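Tyrosine-protein kinase receptor torso (Bombyx mori, PDB 5AOQ) serves as the cell-surface receptor for prothoracicotropic hormone (PTTH), probably acting as a tyrosine kinase that helps start metamorphosis through MAPK signalling. Local coordinates at residues Ile164-Gly167 with Ile173-Lys176; Trp82-Leu87 with Gly129-Trp134; Phe177-Thr182 with Phe189-Ile194; Gly108-Thr113 with Tyr118-Thr123. One frame throughout, in Å; residues are numbered along the deposited sequence.

Two contacts lie in the first and two in the second of the receptor's three unusual extracellular fibronectin type III domains. Interactions 2 and 4 share the first domain, their centres about 12 Å apart; strands 83-88 and 118-124 pair directly, with Leu84 O 2.7 Å from Thr123 N. Interactions 1 and 3 share strand 171-179 of the second, centres about 18 Å apart. Across the domains, interactions 3 and 4 come within about 6 Å at their nearest atoms without touching, whereas the centres of interactions 1 and 2 lie about 44 Å apart. Interaction 3 contains Asp190, implicated in PTTH binding; the Leu110 side chain in interaction 4 lies about 10 Å from that of Lys204, also implicated.

Interaction 1: residues Ile164-Gly167 with Ile173-Lys176; sequences IILG and INGK
Ile165 and Ile173 face each other across the beta hairpin formed by strands 159-167 and 171-179 in the second FN3 domain. They form a non-hydrogen-bonded antiparallel pair, with CA atoms 4.4 Å apart, and their side chains cross obliquely on the same side of the sheet. CG1 of Ile165 lies opposite the backbone N (chi1 -175°), while the outer bend of Ile173 (chi2 -64°) brings its terminal methyl across the hairpin. As a result Ile173 CD1 rests 3.4 Å from Ile165 CG1, and the same methyl also meets CB and CD1 of that residue. Branched aliphatic residues suit this buried side, where Leu247 covers both isoleucines and the short helix 248-252 adds Cys250 against Ile165.

One step along, Ile164 and Asn174 make the hydrogen-bonded pair. Ile164 N donates to Asn174 O over 2.8 Å, and Asn174 N returns a bond to Ile164 O over 2.9 Å, so the two backbones are tied in both directions at this rung. The strands run antiparallel with 153° between their directions. The third strand of the sheet, 212-218, flanks strand 171-179 on its other side, and Glu216 touches Asn174 from there.

Ile164, Leu166 and Asn174 occupy the face opposite the isoleucine pair, and the setting there is more open, which suits a polar amide beside aliphatic groups. The side chains of Leu166 and Asn174 cross at about a right angle, and the amide end is turned toward the leucine branch in a van der Waals contact, not a polar bond: Asn174 ND2 lies 3.3 Å from Leu166 CD1.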
loop_
_atom_site.group_PDB
_atom_site.type_symbol
_atom_site.label_atom_id
_atom_site.label_comp_id
_atom_site.label_asym_id
_atom_site.label_seq_id
_atom_site.Cartn_x
_atom_site.Cartn_y
_atom_site.Cartn_z
ATOM N N ILE A 164 -17.567 17.044 -24.270
ATOM C CA ILE A 164 -18.087 16.437 -25.482
ATOM C C ILE A 164 -18.807 15.146 -25.118
ATOM O O ILE A 164 -18.237 14.256 -24.479
ATOM C CB ILE A 164 -16.964 16.155 -26.504
ATOM C CG1 ILE A 164 -16.281 17.468 -26.900
ATOM C CG2 ILE A 164 -17.525 15.445 -27.734
ATOM C CD1 ILE A 164 -15.106 17.313 -27.842
ATOM N N ILE A 165 -20.071 15.068 -25.517
ATOM C CA ILE A 165 -20.868 13.869 -25.320
ATOM C C ILE A 165 -20.688 12.936 -26.510
ATOM O O ILE A 165 -20.574 13.386 -27.651
ATOM C CB ILE A 165 -22.366 14.202 -25.126
ATOM C CG1 ILE A 165 -23.148 12.931 -24.796
ATOM C CG2 ILE A 165 -22.941 14.891 -26.365
ATOM C CD1 ILE A 165 -24.571 13.182 -24.331
ATOM N N LEU A 166 -20.658 11.638 -26.231
ATOM C CA LEU A 166 -20.431 10.622 -27.253
ATOM C C LEU A 166 -21.451 9.500 -27.121
ATOM O O LEU A 166 -21.833 9.124 -26.011
ATOM C CB LEU A 166 -19.010 10.065 -27.160
ATOM C CG LEU A 166 -17.889 11.103 -27.240
ATOM C CD1 LEU A 166 -16.550 10.476 -26.887
ATOM C CD2 LEU A 166 -17.836 11.734 -28.625
ATOM N N GLY A 167 -21.874 8.969 -28.265
ATOM C CA GLY A 167 -22.911 7.956 -28.319
ATOM C C GLY A 167 -22.370 6.591 -28.695
ATOM O O GLY A 167 -21.705 6.422 -29.718
ATOM N N ILE A 173 -19.696 11.079 -21.451
ATOM C CA ILE A 173 -19.157 12.437 -21.492
ATOM C C ILE A 173 -17.646 12.470 -21.277
ATOM O O ILE A 173 -17.138 11.920 -20.298
ATOM C CB ILE A 173 -19.809 13.336 -20.414
ATOM C CG1 ILE A 173 -21.338 13.270 -20.495
ATOM C CG2 ILE A 173 -19.321 14.779 -20.548
ATOM C CD1 ILE A 173 -21.913 13.801 -21.786
ATOM N N ASN A 174 -16.938 13.115 -22.202
ATOM C CA ASN A 174 -15.508 13.381 -22.044
ATOM C C ASN A 174 -15.269 14.875 -21.845
ATOM O O ASN A 174 -15.814 15.697 -22.582
ATOM C CB ASN A 174 -14.719 12.879 -23.257
ATOM C CG ASN A 174 -14.528 11.370 -23.253
ATOM O OD1 ASN A 174 -14.574 10.727 -22.205
ATOM N ND2 ASN A 174 -14.305 10.802 -24.431
ATOM N N GLY A 175 -14.458 15.218 -20.848
ATOM C CA GLY A 175 -14.229 16.608 -20.487
ATOM C C GLY A 175 -12.762 16.996 -20.494
ATOM O O GLY A 175 -11.940 16.369 -19.826
ATOM N N LYS A 176 -12.442 18.045 -21.250
ATOM C CA LYS A 176 -11.074 18.546 -21.355
ATOM C C LYS A 176 -10.920 19.864 -20.602
ATOM O O LYS A 176 -11.777 20.745 -20.692
ATOM C CB LYS A 176 -10.681 18.723 -22.822
ATOM C CG LYS A 176 -9.224 19.117 -23.028
ATOM C CD LYS A 176 -8.849 19.177 -24.504
ATOM C CE LYS A 176 -8.833 17.795 -25.145
ATOM N NZ LYS A 176 -8.363 17.839 -26.556
#

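Interaction 2: residues Trp82-Leu87 with Gly129-Trp134; sequences WQLFIL and GTLQDW
The outer face of the four-stranded sheet in the first FN3 domain is covered here by the loop leading into strand 134-140: Leu84 and Ile86 of strand 83-88 meet Leu131 and Trp134. Phe85, between them, points the other way, toward Phe74 of the opposing sheet. No hydrogen bond joins the two segments, so the contact is purely apolar and all four touching residues are buried.

Its main element is a CH-pi contact. Ile86 CD1 sits over one face of the Trp134 six-membered ring, 3.6 Å from the centroid and 22° off the ring normal. The isoleucine approaches the indole at about a right angle, with CG1 placed between the backbone N and the carbonyl carbon (chi1 59°); CG1 itself lies 3.5 Å from Trp134 CZ3. A wide, flat indole suits this place because it also reaches the neighbouring leucine, Leu84 CD2 being 3.9 Å from Trp134 CH2. Leu23 of helix 20-23 packs on both Ile86 and Trp134, and Thr123 of the adjoining strand touches the indole too. Cutting Trp134 back to an alanine is likely to open a gap beside the strand, with no ring for the Ile86 methyl to lie on and Leu131 as the sole partner of Leu84 in this loop. That remaining leucine pair joins through single branches, Leu84 CD2 lying 3.6 Å from Leu131 CD2.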
loop_
_atom_site.group_PDB
_atom_site.type_symbol
_atom_site.label_atom_id
_atom_site.label_comp_id
_atom_site.label_asym_id
_atom_site.label_seq_id
_atom_site.Cartn_x
_atom_site.Cartn_y
_atom_site.Cartn_z
ATOM N N TRP A 82 19.165 3.099 -21.674
ATOM C CA TRP A 82 18.570 3.481 -20.400
ATOM C C TRP A 82 19.408 4.578 -19.766
ATOM O O TRP A 82 20.597 4.697 -20.062
ATOM C CB TRP A 82 18.482 2.283 -19.456
ATOM C CG TRP A 82 17.228 1.491 -19.582
ATOM C CD1 TRP A 82 16.977 0.489 -20.471
ATOM C CD2 TRP A 82 16.050 1.622 -18.781
ATOM N NE1 TRP A 82 15.712 -0.010 -20.276
ATOM C CE2 TRP A 82 15.122 0.670 -19.244
ATOM C CE3 TRP A 82 15.689 2.455 -17.716
ATOM C CZ2 TRP A 82 13.856 0.529 -18.681
ATOM C CZ3 TRP A 82 14.432 2.312 -17.159
ATOM C CH2 TRP A 82 13.530 1.357 -17.643
ATOM N N GLN A 83 18.793 5.381 -18.902
ATOM C CA GLN A 83 19.543 6.390 -18.160
ATOM C C GLN A 83 19.255 6.324 -16.665
ATOM O O GLN A 83 18.098 6.277 -16.248
ATOM C CB GLN A 83 19.228 7.788 -18.692
ATOM C CG GLN A 83 19.545 7.978 -20.167
ATOM C CD GLN A 83 19.343 9.408 -20.625
ATOM O OE1 GLN A 83 18.639 9.667 -21.602
ATOM N NE2 GLN A 83 19.967 10.347 -19.925
ATOM N N LEU A 84 20.323 6.326 -15.870
ATOM C CA LEU A 84 20.223 6.327 -14.414
ATOM C C LEU A 84 20.612 7.684 -13.853
ATOM O O LEU A 84 21.592 8.290 -14.288
ATOM C CB LEU A 84 21.110 5.234 -13.811
ATOM C CG LEU A 84 21.251 5.230 -12.285
ATOM C CD1 LEU A 84 19.910 5.018 -11.599
ATOM C CD2 LEU A 84 22.241 4.161 -11.857
ATOM N N PHE A 85 19.826 8.154 -12.886
ATOM C CA PHE A 85 20.060 9.441 -12.244
ATOM C C PHE A 85 20.025 9.311 -10.732
ATOM O O PHE A 85 19.193 8.583 -10.188
ATOM C CB PHE A 85 19.019 10.457 -12.704
ATOM C CG PHE A 85 19.013 10.669 -14.181
ATOM C CD1 PHE A 85 18.359 9.779 -15.013
ATOM C CD2 PHE A 85 19.680 11.740 -14.743
ATOM C CE1 PHE A 85 18.360 9.959 -16.374
ATOM C CE2 PHE A 85 19.682 11.924 -16.105
ATOM C CZ PHE A 85 19.026 11.030 -16.921
ATOM N N ILE A 86 20.932 10.016 -10.060
ATOM C CA ILE A 86 20.985 10.007 -8.600
ATOM C C ILE A 86 21.185 11.404 -8.018
ATOM O O ILE A 86 21.751 12.285 -8.671
ATOM C CB ILE A 86 22.122 9.097 -8.089
ATOM C CG1 ILE A 86 23.469 9.584 -8.630
ATOM C CG2 ILE A 86 21.864 7.652 -8.496
ATOM C CD1 ILE A 86 24.667 8.877 -8.045
ATOM N N LEU A 87 20.719 11.585 -6.784
ATOM C CA LEU A 87 20.925 12.817 -6.025
ATOM C C LEU A 87 21.964 12.596 -4.931
ATOM O O LEU A 87 21.838 11.670 -4.128
ATOM C CB LEU A 87 19.613 13.303 -5.399
ATOM C CG LEU A 87 18.501 13.765 -6.344
ATOM C CD1 LEU A 87 17.269 14.158 -5.544
ATOM C CD2 LEU A 87 18.964 14.924 -7.216
ATOM N N GLY A 129 23.416 -3.695 -18.175
ATOM C CA GLY A 129 23.264 -2.808 -17.037
ATOM C C GLY A 129 24.610 -2.308 -16.558
ATOM O O GLY A 129 24.769 -1.952 -15.391
ATOM N N THR A 130 25.580 -2.271 -17.465
ATOM C CA THR A 130 26.904 -1.758 -17.142
ATOM C C THR A 130 26.875 -0.237 -17.073
ATOM O O THR A 130 26.465 0.435 -18.020
ATOM C CB THR A 130 27.957 -2.205 -18.173
ATOM O OG1 THR A 130 27.815 -3.608 -18.431
ATOM C CG2 THR A 130 29.359 -1.924 -17.658
ATOM N N LEU A 131 27.321 0.294 -15.941
ATOM C CA LEU A 131 27.329 1.731 -15.707
ATOM C C LEU A 131 28.598 2.367 -16.246
ATOM O O LEU A 131 29.696 2.024 -15.808
ATOM C CB LEU A 131 27.207 2.023 -14.213
ATOM C CG LEU A 131 25.909 1.592 -13.538
ATOM C CD1 LEU A 131 26.124 1.474 -12.041
ATOM C CD2 LEU A 131 24.802 2.588 -13.843
ATOM N N GLN A 132 28.456 3.284 -17.196
ATOM C CA GLN A 132 29.598 4.070 -17.639
ATOM C C GLN A 132 29.784 5.225 -16.662
ATOM O O GLN A 132 28.888 5.529 -15.877
ATOM C CB GLN A 132 29.412 4.576 -19.072
ATOM C CG GLN A 132 28.281 5.570 -19.270
ATOM C CD GLN A 132 28.101 5.951 -20.730
ATOM O OE1 GLN A 132 28.046 7.132 -21.074
ATOM N NE2 GLN A 132 28.003 4.948 -21.597
ATOM N N ASP A 133 30.957 5.847 -16.707
ATOM C CA ASP A 133 31.364 6.822 -15.697
ATOM C C ASP A 133 30.347 7.947 -15.486
ATOM O O ASP A 133 29.732 8.433 -16.435
ATOM C CB ASP A 133 32.724 7.410 -16.073
ATOM C CG ASP A 133 33.811 6.355 -16.145
ATOM O OD1 ASP A 133 33.473 5.160 -16.282
ATOM O OD2 ASP A 133 35.003 6.719 -16.066
ATOM N N TRP A 134 30.184 8.345 -14.227
ATOM C CA TRP A 134 29.218 9.369 -13.845
ATOM C C TRP A 134 29.532 10.723 -14.472
ATOM O O TRP A 134 30.696 11.075 -14.660
ATOM C CB TRP A 134 29.173 9.506 -12.319
ATOM C CG TRP A 134 28.594 8.308 -11.633
ATOM C CD1 TRP A 134 29.280 7.275 -11.064
ATOM C CD2 TRP A 134 27.205 8.019 -11.444
ATOM N NE1 TRP A 134 28.404 6.360 -10.534
ATOM C CE2 TRP A 134 27.123 6.793 -10.754
ATOM C CE3 TRP A 134 26.023 8.680 -11.788
ATOM C CZ2 TRP A 134 25.906 6.213 -10.406
ATOM C CZ3 TRP A 134 24.816 8.100 -11.447
ATOM C CH2 TRP A 134 24.766 6.882 -10.760
#

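Interaction 3: residues Phe177-Thr182 with Phe189-Ile194; sequences FVWNTT and FDIANI. With NAG (2-acetamido-2-deoxy-beta-D-glucopyranose), chain E.
Trp179 swings its indole between the backbone N and the carbonyl carbon (chi1 59°), and Phe189 sets its ring beside its own backbone N (chi1 -58°); together these turns bring the two rings into a T-shaped stack. The contact spans the sandwich of the second FN3 domain, joining strand 171-179 of one sheet to strand 189-195 of the other. Trp179 supplies the edge and Phe189 the face: the planes stand at 84°, and the centroid of the indole five-membered ring is 5.0 Å from that of the phenyl ring. Trp179 NE1 lies 3.8 Å above the centre of the Phe189 ring. Farther along the indole, Trp179 CH2 reaches Ile191 CG1 at 4.1 Å.

Beyond the tryptophan the chain leaves the strand at Asn180, whose ND2 carries the N-linked sugar at C1. Asp190, implicated in PTTH binding, points away from the tryptophan strand and forms a salt bridge with Arg73. Were a leucine to stand where Phe189 does, the N-H edge of Trp179 would probably lose the flat pi surface it meets. Since the nitrogen-bearing edge meets the pi face, a modest electrostatic attraction is likely to add to apolar burial here.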
loop_
_atom_site.group_PDB
_atom_site.type_symbol
_atom_site.label_atom_id
_atom_site.label_comp_id
_atom_site.label_asym_id
_atom_site.label_seq_id
_atom_site.Cartn_x
_atom_site.Cartn_y
_atom_site.Cartn_z
ATOM N N PHE A 177 -9.816 19.989 -19.869
ATOM C CA PHE A 177 -9.581 21.121 -18.975
ATOM C C PHE A 177 -8.276 21.833 -19.314
ATOM O O PHE A 177 -7.277 21.192 -19.650
ATOM C CB PHE A 177 -9.549 20.652 -17.519
ATOM C CG PHE A 177 -10.836 20.035 -17.050
ATOM C CD1 PHE A 177 -11.228 18.786 -17.504
ATOM C CD2 PHE A 177 -11.648 20.696 -16.145
ATOM C CE1 PHE A 177 -12.408 18.216 -17.075
ATOM C CE2 PHE A 177 -12.830 20.129 -15.711
ATOM C CZ PHE A 177 -13.210 18.887 -16.178
ATOM N N VAL A 178 -8.296 23.160 -19.218
ATOM C CA VAL A 178 -7.126 23.986 -19.509
ATOM C C VAL A 178 -7.111 25.195 -18.574
ATOM O O VAL A 178 -8.159 25.628 -18.096
ATOM C CB VAL A 178 -7.120 24.458 -20.984
ATOM C CG1 VAL A 178 -5.924 25.360 -21.271
ATOM C CG2 VAL A 178 -7.118 23.266 -21.932
ATOM N N TRP A 179 -5.924 25.735 -18.309
ATOM C CA TRP A 179 -5.797 26.929 -17.478
ATOM C C TRP A 179 -4.600 27.780 -17.893
ATOM O O TRP A 179 -3.672 27.289 -18.534
ATOM C CB TRP A 179 -5.684 26.533 -16.004
ATOM C CG TRP A 179 -4.520 25.636 -15.700
ATOM C CD1 TRP A 179 -3.322 26.001 -15.157
ATOM C CD2 TRP A 179 -4.447 24.220 -15.917
ATOM N NE1 TRP A 179 -2.508 24.900 -15.023
ATOM C CE2 TRP A 179 -3.175 23.796 -15.483
ATOM C CE3 TRP A 179 -5.331 23.271 -16.437
ATOM C CZ2 TRP A 179 -2.769 22.465 -15.552
ATOM C CZ3 TRP A 179 -4.924 21.951 -16.507
ATOM C CH2 TRP A 179 -3.655 21.562 -16.067
ATOM N N ASN A 180 -4.630 29.059 -17.525
ATOM C CA ASN A 180 -3.576 29.990 -17.917
ATOM C C ASN A 180 -2.296 29.807 -17.115
ATOM O O ASN A 180 -2.318 29.341 -15.976
ATOM C CB ASN A 180 -4.063 31.440 -17.795
ATOM C CG ASN A 180 -4.402 31.844 -16.365
ATOM O OD1 ASN A 180 -4.759 31.006 -15.535
ATOM N ND2 ASN A 180 -4.295 33.148 -16.080
ATOM N N THR A 181 -1.182 30.180 -17.739
ATOM C CA THR A 181 0.139 30.048 -17.139
ATOM C C THR A 181 0.724 31.421 -16.843
ATOM O O THR A 181 0.373 32.410 -17.486
ATOM C CB THR A 181 1.105 29.281 -18.062
ATOM O OG1 THR A 181 1.409 30.080 -19.212
ATOM C CG2 THR A 181 0.492 27.962 -18.507
ATOM N N THR A 182 1.618 31.472 -15.863
ATOM C CA THR A 182 2.299 32.711 -15.509
ATOM C C THR A 182 3.312 33.090 -16.581
ATOM O O THR A 182 3.425 32.422 -17.608
ATOM C CB THR A 182 3.020 32.599 -14.149
ATOM O OG1 THR A 182 3.846 33.753 -13.949
ATOM C CG2 THR A 182 3.887 31.344 -14.083
ATOM N N PHE A 189 3.008 20.626 -13.294
ATOM C CA PHE A 189 1.741 20.621 -12.553
ATOM C C PHE A 189 1.319 19.239 -12.051
ATOM O O PHE A 189 1.735 18.211 -12.588
ATOM C CB PHE A 189 0.624 21.199 -13.429
ATOM C CG PHE A 189 0.886 22.601 -13.902
ATOM C CD1 PHE A 189 0.763 23.676 -13.038
ATOM C CD2 PHE A 189 1.267 22.841 -15.211
ATOM C CE1 PHE A 189 1.009 24.965 -13.474
ATOM C CE2 PHE A 189 1.513 24.127 -15.652
ATOM C CZ PHE A 189 1.385 25.190 -14.783
ATOM N N ASP A 190 0.482 19.243 -11.013
ATOM C CA ASP A 190 -0.136 18.029 -10.476
ATOM C C ASP A 190 -1.651 18.197 -10.393
ATOM O O ASP A 190 -2.143 19.128 -9.756
ATOM C CB ASP A 190 0.428 17.694 -9.095
ATOM C CG ASP A 190 1.858 17.210 -9.155
ATOM O OD1 ASP A 190 2.770 18.053 -9.280
ATOM O OD2 ASP A 190 2.074 15.981 -9.081
ATOM N N ILE A 191 -2.383 17.285 -11.027
ATOM C CA ILE A 191 -3.828 17.421 -11.176
ATOM C C ILE A 191 -4.590 16.321 -10.455
ATOM O O ILE A 191 -4.225 15.144 -10.531
ATOM C CB ILE A 191 -4.244 17.393 -12.663
ATOM C CG1 ILE A 191 -3.462 18.435 -13.461
ATOM C CG2 ILE A 191 -5.750 17.602 -12.810
ATOM C CD1 ILE A 191 -2.131 17.930 -13.980
ATOM N N ALA A 192 -5.651 16.719 -9.757
ATOM C CA ALA A 192 -6.573 15.774 -9.134
ATOM C C ALA A 192 -8.010 16.155 -9.476
ATOM O O ALA A 192 -8.377 17.321 -9.380
ATOM C CB ALA A 192 -6.371 15.746 -7.629
ATOM N N ASN A 193 -8.819 15.177 -9.879
ATOM C CA ASN A 193 -10.209 15.436 -10.247
ATOM C C ASN A 193 -11.164 14.384 -9.697
ATOM O O ASN A 193 -10.874 13.184 -9.736
ATOM C CB ASN A 193 -10.354 15.512 -11.768
ATOM C CG ASN A 193 -11.774 15.824 -12.203
ATOM O OD1 ASN A 193 -12.422 16.715 -11.652
ATOM N ND2 ASN A 193 -12.265 15.090 -13.194
ATOM N N ILE A 194 -12.305 14.847 -9.191
ATOM C CA ILE A 194 -13.316 13.959 -8.629
ATOM C C ILE A 194 -14.725 14.478 -8.924
ATOM O O ILE A 194 -14.940 15.687 -9.037
ATOM C CB ILE A 194 -13.119 13.799 -7.099
ATOM C CG1 ILE A 194 -14.115 12.798 -6.505
ATOM C CG2 ILE A 194 -13.240 15.149 -6.399
ATOM C CD1 ILE A 194 -13.976 11.387 -7.040
HETATM C C1 NAG E . -4.613 33.731 -14.796
HETATM C C2 NAG E . -3.450 34.038 -13.852
HETATM C C3 NAG E . -3.971 34.638 -12.545
HETATM C C4 NAG E . -4.924 35.802 -12.804
HETATM C C5 NAG E . -5.980 35.428 -13.842
HETATM C C6 NAG E . -6.831 36.601 -14.278
HETATM C C7 NAG E . -1.443 32.620 -14.047
HETATM C C8 NAG E . -0.805 31.323 -13.645
HETATM N N2 NAG E . -2.675 32.831 -13.575
HETATM O O3 NAG E . -2.871 35.081 -11.758
HETATM O O4 NAG E . -5.613 36.120 -11.599
HETATM O O5 NAG E . -5.351 34.915 -15.023
HETATM O O6 NAG E . -6.420 37.816 -13.668
HETATM O O7 NAG E . -0.873 33.426 -14.772
#

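Interaction 4: residues Gly108-Thr113 with Tyr118-Thr123; sequences GELITT and YQIWST
Tyr118 begins the second segment by reaching across to Thr113, its OH donating a hydrogen bond of 3.1 Å to Thr113 O. The hydroxyl lies in the carbonyl plane and meets a lone pair, with a C=O...O angle of 138°. Because CG stands beside the backbone N (chi1 -66°), the phenol extends toward the first segment, and on the way its CE2 passes 3.6 Å from Thr112 CG2. Tyrosine suits this position by offering a ring that packs against a threonine methyl and carries its hydroxyl far enough to reach a backbone carbonyl; Thr113 is poorly ordered, so the details at that end are less certain.

Ile120, two residues on, touches the first segment through its CG2, in a loose apolar contact with Leu110 CD1 at 4.4 Å; Leu87 touches both, completing an aliphatic patch suited to a sandwich interior. Gln119 and Trp121, on either side of Ile120 in sequence, both engage Tyr16: Gln119 OE1 accepts from its N, and Trp121 NE1 donates to its O.

The contact thus links the two sheets of the first FN3 domain close to the turn that connects them. Strand 107-111 is an outer strand of its sheet, beside 71-75, with Glu109 salt-bridged to Lys204 of the second FN3 domain and Thr113 packing on Glu68 of a PTTH chain; strand 118-124 lies in the facing sheet, between 83-88 and 134-140.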
loop_
_atom_site.group_PDB
_atom_site.type_symbol
_atom_site.label_atom_id
_atom_site.label_comp_id
_atom_site.label_asym_id
_atom_site.label_seq_id
_atom_site.Cartn_x
_atom_site.Cartn_y
_atom_site.Cartn_z
ATOM N N GLY A 108 12.170 13.120 -16.434
ATOM C CA GLY A 108 12.311 12.286 -15.251
ATOM C C GLY A 108 12.111 13.044 -13.952
ATOM O O GLY A 108 12.145 14.276 -13.930
ATOM N N GLU A 109 11.907 12.298 -12.869
ATOM C CA GLU A 109 11.671 12.886 -11.552
ATOM C C GLU A 109 12.492 12.217 -10.447
ATOM O O GLU A 109 12.698 11.003 -10.456
ATOM C CB GLU A 109 10.184 12.810 -11.199
ATOM C CG GLU A 109 9.829 13.476 -9.875
ATOM C CD GLU A 109 8.361 13.351 -9.529
ATOM O OE1 GLU A 109 7.687 12.461 -10.092
ATOM O OE2 GLU A 109 7.877 14.141 -8.691
ATOM N N LEU A 110 12.943 13.034 -9.498
ATOM C CA LEU A 110 13.697 12.582 -8.334
ATOM C C LEU A 110 13.079 13.135 -7.053
ATOM O O LEU A 110 12.836 14.335 -6.944
ATOM C CB LEU A 110 15.154 13.028 -8.439
ATOM C CG LEU A 110 16.044 12.212 -9.372
ATOM C CD1 LEU A 110 17.255 13.022 -9.802
ATOM C CD2 LEU A 110 16.475 10.926 -8.684
ATOM N N ILE A 111 12.841 12.260 -6.080
ATOM C CA ILE A 111 12.167 12.644 -4.842
ATOM C C ILE A 111 13.193 13.133 -3.823
ATOM O O ILE A 111 14.311 12.617 -3.764
ATOM C CB ILE A 111 11.353 11.475 -4.250
ATOM C CG1 ILE A 111 10.280 11.014 -5.240
ATOM C CG2 ILE A 111 10.683 11.886 -2.943
ATOM C CD1 ILE A 111 10.747 9.957 -6.217
ATOM N N THR A 112 12.807 14.126 -3.027
ATOM C CA THR A 112 13.686 14.684 -2.004
ATOM C C THR A 112 13.185 14.417 -0.590
ATOM O O THR A 112 11.980 14.399 -0.335
ATOM C CB THR A 112 13.839 16.210 -2.189
ATOM O OG1 THR A 112 14.420 16.482 -3.467
ATOM C CG2 THR A 112 14.720 16.817 -1.103
ATOM N N THR A 113 14.133 14.212 0.320
ATOM C CA THR A 113 13.844 14.003 1.733
ATOM C C THR A 113 14.458 15.139 2.549
ATOM O O THR A 113 15.677 15.301 2.573
ATOM C CB THR A 113 14.389 12.652 2.233
ATOM O OG1 THR A 113 13.858 11.592 1.429
ATOM C CG2 THR A 113 14.006 12.422 3.690
ATOM N N TYR A 118 21.433 18.845 -2.793
ATOM C CA TYR A 118 21.837 17.636 -3.499
ATOM C C TYR A 118 22.531 18.002 -4.800
ATOM O O TYR A 118 22.418 19.133 -5.275
ATOM C CB TYR A 118 20.636 16.734 -3.791
ATOM C CG TYR A 118 19.973 16.161 -2.561
ATOM C CD1 TYR A 118 20.412 14.965 -2.008
ATOM C CD2 TYR A 118 18.908 16.811 -1.956
ATOM C CE1 TYR A 118 19.807 14.434 -0.885
ATOM C CE2 TYR A 118 18.297 16.288 -0.835
ATOM C CZ TYR A 118 18.750 15.100 -0.303
ATOM O OH TYR A 118 18.143 14.577 0.816
ATOM N N GLN A 119 23.260 17.044 -5.363
ATOM C CA GLN A 119 23.801 17.196 -6.708
ATOM C C GLN A 119 23.357 16.036 -7.582
ATOM O O GLN A 119 23.462 14.874 -7.191
ATOM C CB GLN A 119 25.326 17.279 -6.684
ATOM C CG GLN A 119 25.925 17.637 -8.036
ATOM C CD GLN A 119 27.432 17.766 -7.998
ATOM O OE1 GLN A 119 28.095 17.203 -7.127
ATOM N NE2 GLN A 119 27.982 18.519 -8.944
ATOM N N ILE A 120 22.856 16.362 -8.769
ATOM C CA ILE A 120 22.382 15.351 -9.701
ATOM C C ILE A 120 23.564 14.714 -10.421
ATOM O O ILE A 120 24.486 15.409 -10.848
ATOM C CB ILE A 120 21.412 15.943 -10.744
ATOM C CG1 ILE A 120 20.303 16.746 -10.053
ATOM C CG2 ILE A 120 20.821 14.835 -11.611
ATOM C CD1 ILE A 120 19.431 17.540 -11.004
ATOM N N TRP A 121 23.535 13.390 -10.542
ATOM C CA TRP A 121 24.524 12.667 -11.334
ATOM C C TRP A 121 23.829 11.668 -12.249
ATOM O O TRP A 121 22.949 10.922 -11.810
ATOM C CB TRP A 121 25.533 11.958 -10.428
ATOM C CG TRP A 121 26.458 12.893 -9.713
ATOM C CD1 TRP A 121 26.217 13.552 -8.544
ATOM C CD2 TRP A 121 27.778 13.272 -10.121
ATOM N NE1 TRP A 121 27.303 14.319 -8.198
ATOM C CE2 TRP A 121 28.276 14.165 -9.152
ATOM C CE3 TRP A 121 28.587 12.944 -11.214
ATOM C CZ2 TRP A 121 29.544 14.733 -9.241
ATOM C CZ3 TRP A 121 29.847 13.509 -11.302
ATOM C CH2 TRP A 121 30.312 14.394 -10.321
ATOM N N SER A 122 24.234 11.666 -13.518
ATOM C CA SER A 122 23.579 10.870 -14.554
ATOM C C SER A 122 24.493 9.794 -15.139
ATOM O O SER A 122 25.716 9.929 -15.117
ATOM C CB SER A 122 23.076 11.780 -15.680
ATOM O OG SER A 122 24.147 12.402 -16.368
ATOM N N THR A 123 23.884 8.728 -15.656
ATOM C CA THR A 123 24.620 7.642 -16.303
ATOM C C THR A 123 23.802 6.981 -17.404
ATOM O O THR A 123 22.574 6.956 -17.344
ATOM C CB THR A 123 25.033 6.561 -15.281
ATOM O OG1 THR A 123 25.927 7.126 -14.318
ATOM C CG2 THR A 123 25.715 5.380 -15.958
#